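Local coordinates for chymotrypsin-like serine protease (PDB 1MBM), which is a chymotrypsin-like serine endopeptidase of equine arteritis virus that probably cleaves the viral replicase polyprotein, at residues Ser155-Ser158 with Lys159-Gly163; Ser88-Ala92 with Thr93-Glu97. All coordinates share one frame; numbering follows the deposited sequence.

Interaction 1 of 2, residues Ser155-Ser158 with Lys159-Gly163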
loop_
_atom_site.group_PDB
_atom_site.type_symbol
_atom_site.label_atom_id
_atom_site.label_comp_id
_atom_site.label_asym_id
_atom_site.label_seq_id
_atom_site.Cartn_x
_atom_site.Cartn_y
_atom_site.Cartn_z
ATOM N N SER A 155 -2.552 -9.946 -21.368
ATOM C CA SER A 155 -1.645 -9.480 -22.417
ATOM C C SER A 155 -1.253 -8.017 -22.201
ATOM O O SER A 155 -0.076 -7.673 -22.278
ATOM C CB SER A 155 -2.250 -9.682 -23.805
ATOM O OG SER A 155 -3.442 -8.943 -23.938
ATOM N N SER A 156 -2.235 -7.168 -21.902
ATOM C CA SER A 156 -1.966 -5.752 -21.649
ATOM C C SER A 156 -1.044 -5.571 -20.443
ATOM O O SER A 156 -0.098 -4.789 -20.495
ATOM C CB SER A 156 -3.271 -4.963 -21.462
ATOM O OG SER A 156 -3.027 -3.695 -20.879
ATOM N N LEU A 157 -1.325 -6.313 -19.368
ATOM C CA LEU A 157 -0.504 -6.300 -18.167
ATOM C C LEU A 157 0.926 -6.769 -18.492
ATOM O O LEU A 157 1.907 -6.202 -18.002
ATOM C CB LEU A 157 -1.135 -7.233 -17.125
ATOM C CG LEU A 157 -0.818 -7.170 -15.633
ATOM C CD1 LEU A 157 -0.832 -5.734 -15.096
ATOM C CD2 LEU A 157 -1.829 -8.039 -14.883
ATOM N N SER A 158 1.027 -7.791 -19.340
ATOM C CA SER A 158 2.310 -8.403 -19.701
ATOM C C SER A 158 3.331 -7.473 -20.379
ATOM O O SER A 158 4.535 -7.668 -20.248
ATOM C CB SER A 158 2.067 -9.645 -20.554
ATOM O OG SER A 158 1.395 -10.627 -19.788
ATOM N N LYS A 159 2.841 -6.459 -21.085
ATOM C CA LYS A 159 3.696 -5.460 -21.728
ATOM C C LYS A 159 4.665 -4.797 -20.746
ATOM O O LYS A 159 5.749 -4.349 -21.139
ATOM C CB LYS A 159 2.833 -4.345 -22.337
ATOM C CG LYS A 159 2.084 -4.718 -23.597
ATOM C CD LYS A 159 1.347 -3.503 -24.158
ATOM C CE LYS A 159 0.602 -2.767 -23.044
ATOM N NZ LYS A 159 -0.161 -1.594 -23.537
ATOM N N HIS A 160 4.272 -4.733 -19.474
ATOM C CA HIS A 160 5.062 -4.043 -18.466
ATOM C C HIS A 160 6.072 -4.897 -17.713
ATOM O O HIS A 160 6.711 -4.414 -16.772
ATOM C CB HIS A 160 4.107 -3.395 -17.466
ATOM C CG HIS A 160 3.120 -2.475 -18.108
ATOM N ND1 HIS A 160 3.450 -1.195 -18.492
ATOM C CD2 HIS A 160 1.820 -2.653 -18.452
ATOM C CE1 HIS A 160 2.391 -0.616 -19.033
ATOM N NE2 HIS A 160 1.391 -1.480 -19.022
ATOM N N PHE A 161 6.230 -6.151 -18.123
ATOM C CA PHE A 161 7.086 -7.065 -17.369
ATOM C C PHE A 161 8.133 -7.785 -18.195
ATOM O O PHE A 161 7.862 -8.215 -19.314
ATOM C CB PHE A 161 6.226 -8.085 -16.621
ATOM C CG PHE A 161 5.420 -7.486 -15.508
ATOM C CD1 PHE A 161 4.172 -6.921 -15.758
ATOM C CD2 PHE A 161 5.919 -7.473 -14.212
ATOM C CE1 PHE A 161 3.424 -6.355 -14.725
ATOM C CE2 PHE A 161 5.188 -6.915 -13.177
ATOM C CZ PHE A 161 3.938 -6.358 -13.433
ATOM N N THR A 162 9.323 -7.933 -17.620
ATOM C CA THR A 162 10.432 -8.608 -18.284
ATOM C C THR A 162 10.458 -10.103 -17.984
ATOM O O THR A 162 9.752 -10.581 -17.088
ATOM C CB THR A 162 11.788 -7.996 -17.843
ATOM O OG1 THR A 162 11.908 -8.074 -16.419
ATOM C CG2 THR A 162 11.838 -6.502 -18.129
ATOM N N GLY A 163 11.283 -10.837 -18.732
ATOM C CA GLY A 163 11.421 -12.278 -18.556
ATOM C C GLY A 163 10.720 -13.102 -19.623
ATOM O O GLY A 163 9.816 -12.616 -20.310
#

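Interaction 2 of 2, residues Ser88-Ala92 with Thr93-Glu97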
loop_
_atom_site.group_PDB
_atom_site.type_symbol
_atom_site.label_atom_id
_atom_site.label_comp_id
_atom_site.label_asym_id
_atom_site.label_seq_id
_atom_site.Cartn_x
_atom_site.Cartn_y
_atom_site.Cartn_z
ATOM N N SER A 88 5.656 -2.438 -2.743
ATOM C CA SER A 88 5.752 -2.986 -1.406
ATOM C C SER A 88 4.666 -2.385 -0.538
ATOM O O SER A 88 4.529 -1.162 -0.469
ATOM C CB SER A 88 7.128 -2.685 -0.788
ATOM O OG SER A 88 8.185 -3.370 -1.452
ATOM N N TRP A 89 3.879 -3.262 0.081
ATOM C CA TRP A 89 2.887 -2.893 1.074
ATOM C C TRP A 89 3.646 -2.963 2.392
ATOM O O TRP A 89 4.044 -4.041 2.817
ATOM C CB TRP A 89 1.740 -3.918 1.103
ATOM C CG TRP A 89 0.592 -3.614 0.166
ATOM C CD1 TRP A 89 -0.682 -3.267 0.520
ATOM C CD2 TRP A 89 0.605 -3.666 -1.264
ATOM N NE1 TRP A 89 -1.455 -3.075 -0.603
ATOM C CE2 TRP A 89 -0.691 -3.311 -1.712
ATOM C CE3 TRP A 89 1.587 -3.949 -2.222
ATOM C CZ2 TRP A 89 -1.032 -3.257 -3.062
ATOM C CZ3 TRP A 89 1.247 -3.884 -3.567
ATOM C CH2 TRP A 89 -0.051 -3.538 -3.974
ATOM N N CYS A 90 3.859 -1.814 3.025
ATOM C CA CYS A 90 4.682 -1.744 4.231
ATOM C C CYS A 90 3.869 -1.991 5.490
ATOM O O CYS A 90 3.506 -1.048 6.194
ATOM C CB CYS A 90 5.394 -0.389 4.309
ATOM S SG CYS A 90 6.345 0.020 2.813
ATOM N N THR A 91 3.587 -3.257 5.775
ATOM C CA THR A 91 2.772 -3.578 6.943
ATOM C C THR A 91 3.596 -3.581 8.220
ATOM O O THR A 91 4.830 -3.528 8.192
ATOM C CB THR A 91 2.060 -4.940 6.775
ATOM O OG1 THR A 91 2.956 -6.012 7.104
ATOM C CG2 THR A 91 1.703 -5.189 5.324
ATOM N N ALA A 92 2.907 -3.667 9.347
ATOM C CA ALA A 92 3.582 -3.713 10.638
ATOM C C ALA A 92 4.316 -5.035 10.898
ATOM O O ALA A 92 5.021 -5.165 11.896
ATOM C CB ALA A 92 2.606 -3.426 11.732
ATOM N N THR A 93 4.159 -6.015 10.011
ATOM C CA THR A 93 4.866 -7.284 10.178
ATOM C C THR A 93 5.731 -7.594 8.973
ATOM O O THR A 93 5.958 -8.755 8.648
ATOM C CB THR A 93 3.901 -8.456 10.431
ATOM O OG1 THR A 93 2.768 -8.339 9.569
ATOM C CG2 THR A 93 3.297 -8.376 11.836
ATOM N N GLY A 94 6.211 -6.551 8.307
ATOM C CA GLY A 94 7.074 -6.733 7.159
ATOM C C GLY A 94 6.442 -6.282 5.858
ATOM O O GLY A 94 5.222 -6.092 5.773
ATOM N N ASP A 95 7.287 -6.113 4.845
ATOM C CA ASP A 95 6.844 -5.746 3.517
ATOM C C ASP A 95 6.204 -6.902 2.766
ATOM O O ASP A 95 6.746 -8.009 2.695
ATOM C CB ASP A 95 8.011 -5.225 2.683
ATOM C CG ASP A 95 8.454 -3.845 3.101
ATOM O OD1 ASP A 95 7.884 -3.288 4.070
ATOM O OD2 ASP A 95 9.385 -3.254 2.531
ATOM N N GLU A 96 5.051 -6.619 2.182
ATOM C CA GLU A 96 4.356 -7.578 1.351
ATOM C C GLU A 96 4.575 -7.131 -0.097
ATOM O O GLU A 96 4.149 -6.039 -0.482
ATOM C CB GLU A 96 2.875 -7.552 1.717
ATOM C CG GLU A 96 2.072 -8.774 1.327
ATOM C CD GLU A 96 2.620 -10.068 1.898
ATOM O OE1 GLU A 96 2.442 -10.362 3.099
ATOM O OE2 GLU A 96 3.225 -10.802 1.122
ATOM N N GLU A 97 5.269 -7.945 -0.889
ATOM C CA GLU A 97 5.481 -7.622 -2.298
ATOM C C GLU A 97 4.230 -7.968 -3.098
ATOM O O GLU A 97 3.749 -9.094 -3.030
ATOM C CB GLU A 97 6.703 -8.363 -2.876
ATOM C CG GLU A 97 6.895 -8.095 -4.367
ATOM C CD GLU A 97 8.275 -8.464 -4.900
ATOM O OE1 GLU A 97 8.488 -9.648 -5.234
ATOM O OE2 GLU A 97 9.140 -7.568 -5.013
HETATM O O HOH W 1 7.151 -2.807 6.868
#

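Interaction 1 of 2, residues Ser155-Ser158 with Lys159-Gly163
Lys159 follows helix 154-158, its side chain folded back over the carbonyl of Ser156. Its chain bends at the third torsion (chi3 -46°), and this kink brings CE to 3.3 Å from Ser156 O, so the aliphatic part of the lysine lies alongside that carbonyl. The backbone N of Lys159 is shared between two helical acceptors, Ser155 O and Ser156 O, both at 3.4 Å and both weak. A type I beta turn runs from Ser158 to Phe161. Phe161 N donates to Ser158 O at 3.1 Å to close the turn, while His160 N reaches Leu157 O, also at 3.1 Å and fairly straight (161° at the hydrogen). Each donor stands above the plane of the carbonyl it meets. Such i to i+3 bonds in succession are how a helix commonly tightens at its C-terminal end before the chain departs. Helix 154-158 and the loop after it, packed on helix 185-192, probably belong to the alpha/beta C-terminal extension of this chymotrypsin-like proteinase. The carbonyl of Leu157 is also approached by two rings: the imidazole of His160 presents an edge, and Phe161 does likewise, its CD1 lying 3.3 Å from Leu157 O and in plane with the ring. On the apolar side, Leu157 CD1 comes to 4.3 Å from Phe161 CE1, and both side chains also touch Thr84 and Leu99. Phe161 packs further on Leu187 and Leu190. Ser158 CB sits against Lys159 N, whereas its OG, beside its own backbone N (chi1 -65°), bonds back to Leu154 O within the helix.

Interaction 2 of 2, residues Ser88-Ala92 with Thr93-Glu97
Trp89 and Glu96 face each other as an antiparallel hydrogen-bonded pair. Trp89 N reaches Glu96 O and Glu96 N reaches Trp89 O, each at 2.8 Å and nearly straight. Toward the turn the pairing slackens: Thr91 N to Gly94 O and Gly94 N to Thr91 O are both weak. Thr91 N also leans weakly on Trp89 O, in an inverse gamma turn centred on Cys90. The hydroxyl of Thr91 adds two bonds here: set between the backbone N and the carbonyl carbon (chi1 82°), OG1 donates to Gly94 O at 2.6 Å, in the carbonyl plane, and accepts from Thr93 N at 3.1 Å. One side chain thus braces the type I turn from Thr91 to Gly94 that closes this beta hairpin. On the face of the sheet that carries Ser88, Cys90 and Asp95, Asp95 OD1 lies over Cys90, 3.8 Å from its CB, and accepts at 2.9 Å from a water that also donates to Thr91 O. Asp95 OD2 forms a salt bridge with Arg3. The carboxylate of Glu96 turns away from the hairpin: OE1 meets Arg197 in a salt bridge, OE2 takes the backbone N of Asn196, and Thr93 OG1 bonds to Arg197 NH1. The hairpin belongs to the second beta-barrel of the chymotrypsin-like fold: strand 85-91 pairs with strand 117-120, Trp89 packs on strand 136-140, and Cys90 and Ala92 touch strand 6-10 of the first barrel.

How the interactions relate
Following the chain from the N terminus, interaction 2 comes first: residues 88-97 reverse direction at the hairpin between strands 85-91 and 94-100. Interaction 1 opens only after the later strands of the same sheet, where residues 159-163 lead from helix 154-158 toward strand 165-167. The two are in series and neither nests in nor crosses the other. Their centres are 24 Å apart and their nearest atoms about 9 Å, without touching. An indirect tie runs through strand 94-100, which starts in interaction 2 and whose far part reaches interaction 1. The C-terminal region reaches both, with helix 185-192 beside 155-163 and Asn196 and Arg197 beside 88-97.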